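Local coordinates for uncharacterized protein (Thermus thermophilus, PDB 2DBS) that is of unknown function, a plasmid-encoded member of the DUF5647 family that assembles as a dimer with a beta sheet running on across the subunit interface, at residues L34-L39 and A66-G71; W61-A66 and L77-E82. All coordinates share one frame; numbering follows the deposited sequence.

Overall arrangement
Both contacts use strand 63-69, the middle strand of a three-stranded mixed sheet, and they share Ala-66. Contact 1 joins it to strand 33-38 in parallel across a beta-alpha-beta unit and is buried. Contact 2 joins it to strand 72-79 as an antiparallel hairpin and is partly buried. Their centres lie about 13 Å apart, on opposite sides of the centre of the chain. The side chains of contact 1 are apolar, with a phenylalanine ring against leucine. Contact 2 adds a serine and a tyrosine of strand 63-69, met by a glutamate from beyond the corner at Gly-80. The two meet where Tyr-65 packs on Val-35 and Leu-37. Both also touch the second subunit.

Contact 1: residues L34-L39 and A66-G71; sequences LVLLPL and ALFLQG
The parallel pairing of a beta-alpha-beta crossover joins residues 34-39 to residues 66-71, with Leu-36, Leu-37 and Pro-38 beside Ala-66, Leu-67 and Phe-68. The short strand axes come within 4.7 Å, and their N-to-C directions differ by 26°. Four backbone hydrogen bonds form the ladder. Ala-66 N gives to Val-35 O, and Leu-37 N gives to Ala-66 O. Phe-68 N then gives to Leu-37 O at 3.1 Å. Leu-39 N closes the ladder on Phe-68 O.

Leu-36, Pro-38, Ala-66 and Phe-68 share one face of the sheet. Leu-36 carries the apolar contact there. Its CD1 lies over a face of the Phe-68 ring, 3.8 Å from the centroid, in a CH-pi contact. Its CD2 meets Phe-68 CE1 at 3.2 Å and Ala-66 CB at 3.3 Å, so the packing round this methyl is tight. Phe-68 CG stands anti to its carbonyl carbon, beside the backbone N, which starts the ring back toward Leu-36. Phe-68 CB rests 3.7 Å from Pro-38 CA. On the other face, Leu-67 CD2 reaches Leu-37 CB at 4.2 Å. The same methyl meets Leu-39 CD2 at 4.0 Å, where the two leucine side chains cross obliquely.

Helix 8-20 packs on the Leu-36 face, with Leu-11 against Leu-36 and Pro-38. Helix 42-53, the connection of the crossover, touches Leu-37 through Ala-48 and Pro-38 through Val-44 and Ala-45. Strand 72-79 flanks strand 63-69 with Leu-76 on Ala-66 and Pro-73 on Phe-68. Leu-39 packs on Leu-39 of the second subunit, and Leu-67 on its Leu-37.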
loop_
_atom_site.group_PDB
_atom_site.type_symbol
_atom_site.label_atom_id
_atom_site.label_comp_id
_atom_site.label_asym_id
_atom_site.label_seq_id
_atom_site.Cartn_x
_atom_site.Cartn_y
_atom_site.Cartn_z
ATOM N N LEU B 34 -3.178 -4.466 10.713
ATOM C CA LEU B 34 -2.239 -3.479 10.250
ATOM C C LEU B 34 -1.076 -4.028 9.437
ATOM O O LEU B 34 -0.300 -4.843 9.922
ATOM C CB LEU B 34 -1.685 -2.728 11.446
ATOM C CG LEU B 34 -0.660 -1.663 11.103
ATOM C CD1 LEU B 34 -1.397 -0.379 10.763
ATOM C CD2 LEU B 34 0.286 -1.466 12.284
ATOM N N VAL B 35 -0.941 -3.568 8.200
ATOM C CA VAL B 35 0.159 -4.002 7.365
ATOM C C VAL B 35 1.086 -2.801 7.216
ATOM O O VAL B 35 0.742 -1.824 6.552
ATOM C CB VAL B 35 -0.332 -4.454 5.973
ATOM C CG1 VAL B 35 0.780 -5.161 5.250
ATOM C CG2 VAL B 35 -1.549 -5.364 6.115
ATOM N N LEU B 36 2.246 -2.878 7.867
ATOM C CA LEU B 36 3.245 -1.816 7.833
ATOM C C LEU B 36 4.201 -2.005 6.670
ATOM O O LEU B 36 4.958 -2.950 6.659
ATOM C CB LEU B 36 4.077 -1.818 9.117
ATOM C CG LEU B 36 3.775 -0.969 10.351
ATOM C CD1 LEU B 36 5.061 -0.245 10.746
ATOM C CD2 LEU B 36 2.666 0.025 10.080
ATOM N N LEU B 37 4.198 -1.100 5.700
ATOM C CA LEU B 37 5.109 -1.247 4.569
ATOM C C LEU B 37 6.162 -0.156 4.420
ATOM O O LEU B 37 5.902 0.905 3.851
ATOM C CB LEU B 37 4.339 -1.355 3.252
ATOM C CG LEU B 37 3.413 -2.545 3.089
ATOM C CD1 LEU B 37 2.854 -2.522 1.690
ATOM C CD2 LEU B 37 4.142 -3.835 3.354
ATOM N N PRO B 38 7.371 -0.401 4.939
ATOM C CA PRO B 38 8.436 0.604 4.815
ATOM C C PRO B 38 8.869 0.654 3.337
ATOM O O PRO B 38 9.684 -0.182 2.897
ATOM C CB PRO B 38 9.541 0.039 5.708
ATOM C CG PRO B 38 8.787 -0.772 6.713
ATOM C CD PRO B 38 7.754 -1.461 5.885
ATOM N N LEU B 39 8.327 1.609 2.569
ATOM C CA LEU B 39 8.660 1.722 1.142
ATOM C C LEU B 39 10.136 1.880 0.810
ATOM O O LEU B 39 10.526 1.633 -0.322
ATOM C CB LEU B 39 7.882 2.856 0.490
ATOM C CG LEU B 39 6.376 2.618 0.376
ATOM C CD1 LEU B 39 5.789 3.695 -0.513
ATOM C CD2 LEU B 39 6.085 1.221 -0.198
ATOM N N ALA B 66 -0.009 1.027 6.219
ATOM C CA ALA B 66 0.672 2.203 6.706
ATOM C C ALA B 66 1.955 2.308 5.913
ATOM O O ALA B 66 2.892 1.552 6.147
ATOM C CB ALA B 66 0.974 2.045 8.172
ATOM N N LEU B 67 1.988 3.232 4.955
ATOM C CA LEU B 67 3.174 3.433 4.111
ATOM C C LEU B 67 4.193 4.300 4.835
ATOM O O LEU B 67 3.916 5.444 5.171
ATOM C CB LEU B 67 2.796 4.073 2.777
ATOM C CG LEU B 67 1.855 3.268 1.873
ATOM C CD1 LEU B 67 1.461 4.089 0.648
ATOM C CD2 LEU B 67 2.531 1.977 1.450
ATOM N N PHE B 68 5.370 3.724 5.064
ATOM C CA PHE B 68 6.445 4.364 5.789
ATOM C C PHE B 68 7.584 4.850 4.929
ATOM O O PHE B 68 7.906 4.255 3.906
ATOM C CB PHE B 68 7.020 3.398 6.834
ATOM C CG PHE B 68 6.200 3.302 8.094
ATOM C CD1 PHE B 68 4.910 2.783 8.069
ATOM C CD2 PHE B 68 6.705 3.778 9.300
ATOM C CE1 PHE B 68 4.149 2.748 9.212
ATOM C CE2 PHE B 68 5.945 3.745 10.450
ATOM C CZ PHE B 68 4.668 3.232 10.408
ATOM N N LEU B 69 8.193 5.943 5.370
ATOM C CA LEU B 69 9.354 6.538 4.722
ATOM C C LEU B 69 10.285 7.027 5.826
ATOM O O LEU B 69 9.827 7.621 6.809
ATOM C CB LEU B 69 8.969 7.729 3.854
ATOM C CG LEU B 69 9.110 7.516 2.352
ATOM C CD1 LEU B 69 9.011 8.860 1.661
ATOM C CD2 LEU B 69 10.440 6.830 2.044
ATOM N N GLN B 70 11.585 6.774 5.650
ATOM C CA GLN B 70 12.627 7.162 6.604
ATOM C C GLN B 70 12.172 6.946 8.064
ATOM O O GLN B 70 12.343 7.803 8.939
ATOM C CB GLN B 70 13.053 8.631 6.367
ATOM C CG GLN B 70 13.325 9.041 4.888
ATOM C CD GLN B 70 14.578 8.405 4.287
ATOM O OE1 GLN B 70 15.610 8.295 4.954
ATOM N NE2 GLN B 70 14.496 8.001 3.017
ATOM N N GLY B 71 11.564 5.789 8.302
ATOM C CA GLY B 71 11.134 5.431 9.634
ATOM C C GLY B 71 9.907 6.090 10.200
ATOM O O GLY B 71 9.694 6.034 11.407
#

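Contact 2: residues W61-A66 and L77-E82; sequences WPSVYA and LLLGKE
Strands 63-66 and 77-79 run antiparallel, their short axes 167° apart, in a beta hairpin. Tyr-65 and Leu-77 form the hydrogen-bonded pair: Tyr-65 N gives to Leu-77 O at 3.2 Å, and Leu-77 N to Tyr-65 O at 2.9 Å. Val-64 and Leu-78 are the non-hydrogen-bonded pair. A weak bond from Leu-79 N to Ser-63 O follows before the corner at Gly-80.

Leu-77 CD1 packs on Tyr-65 CB at 3.6 Å. Leu-79 CG is anti to its backbone N (chi1 -177°) and stays 4.1 Å from Ser-63 N. Leu-79 CD2 comes closer, 3.2 Å from Ser-63 N and next to Pro-62 CB. An alanine here keeps CB but removes CD2, which would probably leave a gap against Pro-62 CB and Ser-63. Beyond the corner, Glu-82 turns back to Ser-63, whose OG gives a weak 3.3 Å bond to OE2. The Tyr-65 and Glu-82 side chains meet tip to tip, ring and carboxylate 84° apart, with OE2 at the ring edge, in plane. OE1 is buried without a partner.

Strand 33-38 flanks the other edge of strand 63-69. Leu-77, Leu-78, Lys-81 and Glu-82 pair with an antiparallel strand of the second subunit, continuing the sheet.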
loop_
_atom_site.group_PDB
_atom_site.type_symbol
_atom_site.label_atom_id
_atom_site.label_comp_id
_atom_site.label_asym_id
_atom_site.label_seq_id
_atom_site.Cartn_x
_atom_site.Cartn_y
_atom_site.Cartn_z
ATOM N N TRP B 61 -11.842 -8.021 10.193
ATOM C CA TRP B 61 -10.575 -7.423 10.518
ATOM C C TRP B 61 -9.890 -6.973 9.233
ATOM O O TRP B 61 -8.831 -7.478 8.852
ATOM C CB TRP B 61 -9.728 -8.413 11.314
ATOM C CG TRP B 61 -10.328 -8.654 12.657
ATOM C CD1 TRP B 61 -11.565 -9.169 12.910
ATOM C CD2 TRP B 61 -9.797 -8.250 13.929
ATOM N NE1 TRP B 61 -11.848 -9.097 14.249
ATOM C CE2 TRP B 61 -10.779 -8.544 14.901
ATOM C CE3 TRP B 61 -8.589 -7.676 14.341
ATOM C CZ2 TRP B 61 -10.596 -8.271 16.253
ATOM C CZ3 TRP B 61 -8.407 -7.410 15.684
ATOM C CH2 TRP B 61 -9.405 -7.711 16.625
ATOM N N PRO B 62 -10.515 -6.008 8.532
ATOM C CA PRO B 62 -10.021 -5.434 7.277
ATOM C C PRO B 62 -8.599 -4.933 7.402
ATOM O O PRO B 62 -8.129 -4.644 8.504
ATOM C CB PRO B 62 -11.015 -4.313 6.989
ATOM C CG PRO B 62 -11.607 -4.006 8.327
ATOM C CD PRO B 62 -11.772 -5.358 8.933
ATOM N N SER B 63 -7.917 -4.834 6.266
ATOM C CA SER B 63 -6.527 -4.385 6.240
ATOM C C SER B 63 -6.350 -2.867 6.272
ATOM O O SER B 63 -7.155 -2.094 5.726
ATOM C CB SER B 63 -5.807 -4.941 5.000
ATOM O OG SER B 63 -5.913 -6.353 4.916
ATOM N N VAL B 64 -5.280 -2.462 6.939
ATOM C CA VAL B 64 -4.909 -1.069 7.047
ATOM C C VAL B 64 -3.440 -1.032 6.658
ATOM O O VAL B 64 -2.612 -1.657 7.305
ATOM C CB VAL B 64 -5.092 -0.534 8.489
ATOM C CG1 VAL B 64 -4.483 0.879 8.611
ATOM C CG2 VAL B 64 -6.588 -0.525 8.855
ATOM N N TYR B 65 -3.133 -0.325 5.575
ATOM C CA TYR B 65 -1.769 -0.206 5.105
ATOM C C TYR B 65 -1.174 1.096 5.585
ATOM O O TYR B 65 -1.756 2.139 5.375
ATOM C CB TYR B 65 -1.731 -0.236 3.573
ATOM C CG TYR B 65 -1.671 -1.629 3.010
ATOM C CD1 TYR B 65 -2.810 -2.428 2.960
ATOM C CD2 TYR B 65 -0.448 -2.187 2.625
ATOM C CE1 TYR B 65 -2.731 -3.759 2.551
ATOM C CE2 TYR B 65 -0.357 -3.500 2.221
ATOM C CZ TYR B 65 -1.495 -4.283 2.190
ATOM O OH TYR B 65 -1.398 -5.598 1.827
ATOM N N ALA B 66 -0.009 1.027 6.219
ATOM C CA ALA B 66 0.672 2.203 6.706
ATOM C C ALA B 66 1.955 2.308 5.913
ATOM O O ALA B 66 2.892 1.552 6.147
ATOM C CB ALA B 66 0.974 2.045 8.172
ATOM N N LEU B 77 -3.736 3.667 3.951
ATOM C CA LEU B 77 -4.711 3.263 2.933
ATOM C C LEU B 77 -5.754 2.403 3.624
ATOM O O LEU B 77 -5.431 1.339 4.148
ATOM C CB LEU B 77 -4.016 2.453 1.837
ATOM C CG LEU B 77 -2.684 3.080 1.407
ATOM C CD1 LEU B 77 -1.791 2.075 0.752
ATOM C CD2 LEU B 77 -2.960 4.258 0.480
ATOM N N LEU B 78 -6.995 2.883 3.662
ATOM C CA LEU B 78 -8.088 2.153 4.297
ATOM C C LEU B 78 -8.753 1.253 3.276
ATOM O O LEU B 78 -9.409 1.710 2.338
ATOM C CB LEU B 78 -9.115 3.114 4.898
ATOM C CG LEU B 78 -8.820 3.808 6.247
ATOM C CD1 LEU B 78 -7.563 3.236 6.880
ATOM C CD2 LEU B 78 -8.702 5.327 6.042
ATOM N N LEU B 79 -8.563 -0.043 3.490
ATOM C CA LEU B 79 -9.069 -1.095 2.624
ATOM C C LEU B 79 -10.528 -1.060 2.186
ATOM O O LEU B 79 -11.446 -0.875 2.996
ATOM C CB LEU B 79 -8.821 -2.465 3.281
ATOM C CG LEU B 79 -9.205 -3.745 2.505
ATOM C CD1 LEU B 79 -8.159 -3.934 1.416
ATOM C CD2 LEU B 79 -9.284 -4.993 3.414
ATOM N N GLY B 80 -10.708 -1.258 0.885
ATOM C CA GLY B 80 -12.018 -1.374 0.291
ATOM C C GLY B 80 -11.972 -2.861 -0.061
ATOM O O GLY B 80 -12.711 -3.681 0.483
ATOM N N LYS B 81 -11.055 -3.220 -0.955
ATOM C CA LYS B 81 -10.894 -4.608 -1.356
ATOM C C LYS B 81 -9.448 -4.916 -1.695
ATOM O O LYS B 81 -8.658 -4.030 -1.997
ATOM C CB LYS B 81 -11.783 -4.943 -2.559
ATOM C CG LYS B 81 -13.244 -5.274 -2.215
ATOM C CD LYS B 81 -13.965 -5.833 -3.440
ATOM C CE LYS B 81 -15.465 -5.935 -3.234
ATOM N NZ LYS B 81 -16.183 -6.216 -4.521
ATOM N N GLU B 82 -9.114 -6.194 -1.630
ATOM C CA GLU B 82 -7.772 -6.659 -1.923
ATOM C C GLU B 82 -7.911 -7.615 -3.100
ATOM O O GLU B 82 -8.967 -8.213 -3.297
ATOM C CB GLU B 82 -7.208 -7.400 -0.721
ATOM C CG GLU B 82 -5.721 -7.265 -0.508
ATOM C CD GLU B 82 -5.378 -6.148 0.462
ATOM O OE1 GLU B 82 -5.195 -4.999 0.007
ATOM O OE2 GLU B 82 -5.301 -6.408 1.684
#